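Local coordinates for minor fimbrium anchoring subunit Mfa2 (Porphyromonas gingivalis, PDB 5NFI), which attaches the minor (Mfa1) fimbriae to the outer membrane through its interaction with Mfa1 and regulates their length, at residues V30-K35 / Y66-W71; S41-E46 / L57-K62. All coordinates share one frame; numbering follows the deposited sequence.

Contact 1 (V30-K35 / Y66-W71)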
loop_
_atom_site.group_PDB
_atom_site.type_symbol
_atom_site.label_atom_id
_atom_site.label_comp_id
_atom_site.label_asym_id
_atom_site.label_seq_id
_atom_site.Cartn_x
_atom_site.Cartn_y
_atom_site.Cartn_z
ATOM N N VAL A 30 8.560 11.530 9.246
ATOM C CA VAL A 30 8.756 12.516 8.196
ATOM C C VAL A 30 10.241 12.782 7.985
ATOM O O VAL A 30 10.963 13.137 8.928
ATOM C CB VAL A 30 8.020 13.821 8.527
ATOM C CG1 VAL A 30 8.050 14.751 7.345
ATOM C CG2 VAL A 30 6.595 13.507 8.894
ATOM N N TYR A 31 10.691 12.592 6.748
ATOM C CA TYR A 31 12.103 12.704 6.400
ATOM C C TYR A 31 12.326 13.845 5.423
ATOM O O TYR A 31 11.453 14.155 4.603
ATOM C CB TYR A 31 12.623 11.388 5.795
ATOM C CG TYR A 31 12.370 10.207 6.689
ATOM C CD1 TYR A 31 13.204 9.945 7.760
ATOM C CD2 TYR A 31 11.277 9.371 6.481
ATOM C CE1 TYR A 31 12.970 8.886 8.594
ATOM C CE2 TYR A 31 11.029 8.307 7.321
ATOM C CZ TYR A 31 11.888 8.073 8.378
ATOM O OH TYR A 31 11.666 7.025 9.234
ATOM N N ALA A 32 13.501 14.461 5.501
ATOM C CA ALA A 32 13.864 15.522 4.565
ATOM C C ALA A 32 15.119 15.117 3.806
ATOM O O ALA A 32 16.129 14.745 4.403
ATOM C CB ALA A 32 14.069 16.841 5.290
ATOM N N PHE A 33 15.032 15.166 2.482
ATOM C CA PHE A 33 16.171 14.887 1.627
ATOM C C PHE A 33 16.496 16.161 0.877
ATOM O O PHE A 33 15.604 16.971 0.606
ATOM C CB PHE A 33 15.868 13.719 0.680
ATOM C CG PHE A 33 15.734 12.400 1.392
ATOM C CD1 PHE A 33 14.655 12.155 2.226
ATOM C CD2 PHE A 33 16.706 11.432 1.269
ATOM C CE1 PHE A 33 14.547 10.969 2.910
ATOM C CE2 PHE A 33 16.604 10.241 1.955
ATOM C CZ PHE A 33 15.523 10.011 2.774
ATOM N N ASP A 34 17.775 16.357 0.570
ATOM C CA ASP A 34 18.222 17.589 -0.073
ATOM C C ASP A 34 18.425 17.450 -1.580
ATOM O O ASP A 34 18.001 16.469 -2.186
ATOM C CB ASP A 34 19.513 18.088 0.582
ATOM C CG ASP A 34 20.637 17.072 0.524
ATOM O OD1 ASP A 34 20.726 16.309 -0.461
ATOM O OD2 ASP A 34 21.453 17.046 1.473
ATOM N N LYS A 35 19.087 18.445 -2.163
ATOM C CA LYS A 35 19.358 18.488 -3.594
ATOM C C LYS A 35 19.949 17.181 -4.119
ATOM O O LYS A 35 19.742 16.837 -5.278
ATOM C CB LYS A 35 20.303 19.658 -3.923
ATOM C CG LYS A 35 21.789 19.306 -3.866
ATOM C CD LYS A 35 22.688 20.446 -4.343
ATOM C CE LYS A 35 24.005 19.911 -4.915
ATOM N NZ LYS A 35 23.857 19.198 -6.236
ATOM N N TYR A 66 14.695 21.104 -0.738
ATOM C CA TYR A 66 14.421 19.876 -0.020
ATOM C C TYR A 66 13.104 19.288 -0.467
ATOM O O TYR A 66 12.204 19.998 -0.905
ATOM C CB TYR A 66 14.382 20.103 1.488
ATOM C CG TYR A 66 15.661 20.601 2.116
ATOM C CD1 TYR A 66 15.984 21.953 2.104
ATOM C CD2 TYR A 66 16.528 19.724 2.760
ATOM C CE1 TYR A 66 17.144 22.412 2.697
ATOM C CE2 TYR A 66 17.688 20.174 3.350
ATOM C CZ TYR A 66 17.993 21.517 3.322
ATOM O OH TYR A 66 19.150 21.974 3.914
ATOM N N THR A 67 13.009 17.970 -0.362
ATOM C CA THR A 67 11.743 17.291 -0.542
ATOM C C THR A 67 11.486 16.520 0.741
ATOM O O THR A 67 12.419 16.022 1.385
ATOM C CB THR A 67 11.749 16.339 -1.752
ATOM O OG1 THR A 67 12.320 17.002 -2.885
ATOM C CG2 THR A 67 10.334 15.903 -2.078
ATOM N N ILE A 68 10.222 16.444 1.124
ATOM C CA ILE A 68 9.858 15.741 2.329
ATOM C C ILE A 68 9.086 14.469 1.981
ATOM O O ILE A 68 8.168 14.496 1.159
ATOM C CB ILE A 68 9.051 16.654 3.253
ATOM C CG1 ILE A 68 10.004 17.296 4.263
ATOM C CG2 ILE A 68 7.950 15.889 3.962
ATOM C CD1 ILE A 68 9.443 18.485 4.978
ATOM N N PHE A 69 9.487 13.353 2.585
ATOM C CA PHE A 69 8.765 12.092 2.438
ATOM C C PHE A 69 8.057 11.780 3.751
ATOM O O PHE A 69 8.645 11.901 4.828
ATOM C CB PHE A 69 9.718 10.958 2.051
ATOM C CG PHE A 69 10.516 11.230 0.791
ATOM C CD1 PHE A 69 9.957 11.926 -0.270
ATOM C CD2 PHE A 69 11.826 10.799 0.678
ATOM C CE1 PHE A 69 10.682 12.182 -1.419
ATOM C CE2 PHE A 69 12.555 11.057 -0.468
ATOM C CZ PHE A 69 11.977 11.749 -1.515
ATOM N N ALA A 70 6.790 11.402 3.684
ATOM C CA ALA A 70 6.063 11.196 4.930
ATOM C C ALA A 70 5.367 9.834 4.982
ATOM O O ALA A 70 4.711 9.392 4.028
ATOM C CB ALA A 70 5.056 12.315 5.153
ATOM N N TRP A 71 5.496 9.188 6.129
ATOM C CA TRP A 71 4.919 7.874 6.306
ATOM C C TRP A 71 3.986 7.853 7.486
ATOM O O TRP A 71 4.342 8.306 8.572
ATOM C CB TRP A 71 6.017 6.839 6.479
ATOM C CG TRP A 71 6.820 6.625 5.239
ATOM C CD1 TRP A 71 7.975 7.261 4.882
ATOM C CD2 TRP A 71 6.531 5.693 4.184
ATOM N NE1 TRP A 71 8.428 6.781 3.670
ATOM C CE2 TRP A 71 7.557 5.818 3.221
ATOM C CE3 TRP A 71 5.504 4.765 3.962
ATOM C CZ2 TRP A 71 7.590 5.044 2.064
ATOM C CZ3 TRP A 71 5.535 3.999 2.800
ATOM C CH2 TRP A 71 6.573 4.140 1.871
#
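Strands 30-33 and 66-71 run antiparallel at 158°, with axes 4.7 Å apart at closest approach. Two hydrogen-bonded pairs, Tyr31 with Phe69 and Phe33 with Thr67, each give two N-H···O bonds. Those from Tyr31 N to Phe69 O and from Phe33 N to Thr67 O are both nearly straight and lie nearly along the C=O axis. The return bonds, such as Phe69 N to Tyr31 O, are more bent.

Side chains split between the two faces. On one, Phe33 and Phe69 both set CG anti to the carbonyl carbon. Their rings meet obliquely, with planes at 36°. Phe69 CE2 lies over one face of the Phe33 ring, and Phe33 CD1 comes to 3.5 Å from Phe69 CD2. Further along, Trp71 CD1 sits at the edge of the Tyr31 ring, 4.0 Å from Tyr31 CE2. Phe172 meets the rings of Tyr31 and Phe33.

On the other face, Val30 CG1 reaches Ile68 CG2 at 3.6 Å, and Ala32 lies beside Ile68. Ile58 and Leu60 of strand 56-60 pack against this aliphatic side.

The four backbone bonds thus lie between a largely aromatic face and an aliphatic one. They satisfy polar groups of a buried strand pair, and the carbonyl oxygen of Phe172 accepts a hydrogen bond from Trp71 NE1.

Contact 2 (S41-E46 / L57-K62)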
loop_
_atom_site.group_PDB
_atom_site.type_symbol
_atom_site.label_atom_id
_atom_site.label_comp_id
_atom_site.label_asym_id
_atom_site.label_seq_id
_atom_site.Cartn_x
_atom_site.Cartn_y
_atom_site.Cartn_z
ATOM N N SER A 41 17.144 15.181 7.601
ATOM C CA SER A 41 16.310 15.339 8.776
ATOM C C SER A 41 15.396 14.134 8.949
ATOM O O SER A 41 14.793 13.685 7.977
ATOM C CB SER A 41 15.492 16.612 8.651
ATOM O OG SER A 41 14.569 16.711 9.716
ATOM N N ALA A 42 15.286 13.610 10.169
ATOM C CA ALA A 42 14.434 12.445 10.433
ATOM C C ALA A 42 13.574 12.649 11.670
ATOM O O ALA A 42 14.090 12.752 12.778
ATOM C CB ALA A 42 15.281 11.184 10.587
ATOM N N ASN A 43 12.260 12.684 11.488
ATOM C CA ASN A 43 11.376 13.049 12.589
ATOM C C ASN A 43 10.225 12.079 12.813
ATOM O O ASN A 43 9.668 11.519 11.864
ATOM C CB ASN A 43 10.815 14.449 12.355
ATOM C CG ASN A 43 11.897 15.461 12.062
ATOM O OD1 ASN A 43 12.607 15.903 12.969
ATOM N ND2 ASN A 43 12.041 15.829 10.794
ATOM N N VAL A 44 9.858 11.904 14.077
ATOM C CA VAL A 44 8.789 10.995 14.449
ATOM C C VAL A 44 7.739 11.727 15.278
ATOM O O VAL A 44 8.072 12.425 16.240
ATOM C CB VAL A 44 9.341 9.793 15.234
ATOM C CG1 VAL A 44 8.219 8.881 15.659
ATOM C CG2 VAL A 44 10.384 9.029 14.398
ATOM N N PHE A 45 6.468 11.596 14.907
ATOM C CA PHE A 45 5.409 12.262 15.671
ATOM C C PHE A 45 4.319 11.281 16.081
ATOM O O PHE A 45 3.650 10.687 15.236
ATOM C CB PHE A 45 4.799 13.424 14.874
ATOM C CG PHE A 45 5.818 14.357 14.290
ATOM C CD1 PHE A 45 6.543 15.206 15.101
ATOM C CD2 PHE A 45 6.053 14.384 12.926
ATOM C CE1 PHE A 45 7.489 16.063 14.564
ATOM C CE2 PHE A 45 6.995 15.234 12.382
ATOM C CZ PHE A 45 7.718 16.073 13.205
ATOM N N GLU A 46 4.157 11.099 17.384
ATOM C CA GLU A 46 3.080 10.282 17.903
ATOM C C GLU A 46 1.835 11.156 18.095
ATOM O O GLU A 46 1.894 12.362 17.926
ATOM C CB GLU A 46 3.504 9.609 19.212
ATOM C CG GLU A 46 4.895 9.003 19.170
ATOM C CD GLU A 46 4.974 7.736 18.331
ATOM O OE1 GLU A 46 3.910 7.111 18.080
ATOM O OE2 GLU A 46 6.104 7.358 17.926
ATOM N N LEU A 57 6.470 20.901 12.379
ATOM C CA LEU A 57 7.762 21.465 12.005
ATOM C C LEU A 57 8.785 20.378 11.710
ATOM O O LEU A 57 8.988 19.470 12.507
ATOM C CB LEU A 57 8.289 22.387 13.104
ATOM C CG LEU A 57 9.640 23.068 12.831
ATOM C CD1 LEU A 57 9.619 23.917 11.552
ATOM C CD2 LEU A 57 10.058 23.907 14.018
ATOM N N ILE A 58 9.418 20.491 10.552
ATOM C CA ILE A 58 10.476 19.604 10.111
ATOM C C ILE A 58 11.765 20.411 10.144
ATOM O O ILE A 58 12.002 21.261 9.277
ATOM C CB ILE A 58 10.220 19.048 8.684
ATOM C CG1 ILE A 58 8.807 18.471 8.564
ATOM C CG2 ILE A 58 11.232 17.990 8.320
ATOM C CD1 ILE A 58 8.494 17.402 9.597
ATOM N N PRO A 59 12.574 20.195 11.187
ATOM C CA PRO A 59 13.868 20.860 11.341
ATOM C C PRO A 59 14.772 20.706 10.122
ATOM O O PRO A 59 14.896 19.599 9.585
ATOM C CB PRO A 59 14.464 20.150 12.552
ATOM C CG PRO A 59 13.289 19.819 13.372
ATOM C CD PRO A 59 12.194 19.473 12.411
ATOM N N LEU A 60 15.362 21.821 9.690
ATOM C CA LEU A 60 16.417 21.825 8.682
ATOM C C LEU A 60 17.486 22.798 9.162
ATOM O O LEU A 60 17.304 23.441 10.188
ATOM C CB LEU A 60 15.891 22.236 7.310
ATOM C CG LEU A 60 14.721 21.455 6.717
ATOM C CD1 LEU A 60 14.308 22.117 5.438
ATOM C CD2 LEU A 60 15.136 20.037 6.444
ATOM N N GLU A 61 18.596 22.921 8.443
ATOM C CA GLU A 61 19.641 23.841 8.878
ATOM C C GLU A 61 20.258 24.627 7.741
ATOM O O GLU A 61 20.196 25.855 7.718
ATOM C CB GLU A 61 20.732 23.080 9.625
ATOM C CG GLU A 61 20.256 22.548 10.949
ATOM C CD GLU A 61 21.259 21.657 11.608
ATOM O OE1 GLU A 61 22.445 21.700 11.211
ATOM O OE2 GLU A 61 20.851 20.909 12.520
ATOM N N LYS A 62 20.876 23.923 6.810
ATOM C CA LYS A 62 21.502 24.584 5.683
ATOM C C LYS A 62 20.457 24.947 4.617
ATOM O O LYS A 62 19.598 24.133 4.262
ATOM C CB LYS A 62 22.600 23.689 5.107
ATOM C CG LYS A 62 23.417 22.980 6.174
ATOM C CD LYS A 62 24.901 23.062 5.888
ATOM C CE LYS A 62 25.719 22.769 7.144
ATOM N NZ LYS A 62 27.172 23.155 7.013
#
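This contact joins two non-paired strands of the N-terminal domain, consistent with a transthyretin-like beta-sandwich. Strands 41-45 and 57-60 run roughly antiparallel, at 153°, but their axes stay 7.1 Å apart at closest approach. They do not pair as sheet neighbours. Strand 41-45 bonds to strand 28-33, while strand 57-60 bonds to strand 3-10. The gap is bridged by side chains and, at Ser41, by a side chain to backbone bond.

The polar link starts at Ser41. Its OG is anti to the backbone N (chi1 174°) and so points across to strand 57-60. Ser41 OG donates to Pro59 O at 2.9 Å, in the plane of that carbonyl. The same OG accepts a bond from Asn43 ND2, two residues along its own strand. The bond from Asn43 ND2 to Ser41 OG is 2.9 Å long and bent, at 144°, with OG tilted out of the Asn43 amide plane. Asn43 ND2 also makes a weak bond to Val30 O. The hydroxyl thus serves as donor and acceptor at once, and its two bonds should limit its rotation.

Van der Waals contacts add to this link. Ile58 sends its two branches to different partners. Ile58 CG2 lies against Asn43 ND2 at 3.4 Å. Ile58 CD1 makes an apolar contact at the edge of the Phe45 ring, 3.8 Å from Phe45 CE2. The Phe45 ring also meets that of Trp56. At the other end, Leu60 CD2 touches Ser41 CB at 4.1 Å. On the more open side, the Pro59 ring rests against the Asn43 amide, with Pro59 CD 3.6 Å from Asn43 OD1.

The centres of contacts 1 and 2 lie about 9 Å apart, on the same side of the chain's centre. Along the chain the order is 30-35, 41-46, 57-62, 66-71, so both segments of contact 2 fall between those of contact 1. Strand 28-33 of contact 1 pairs with strand 39-45 of contact 2, where Val30 N and Asn43 O, 2.8 Å apart, form a probable hydrogen bond. Contact 1 is pairing within a sheet, whereas contact 2 spans to strand 56-60. Together they join these four successive strands by backbone pairing and by packing of Ile58 and Leu60 on Val30 and Ala32, within the N-terminal part of the fimbrial anchor subunit.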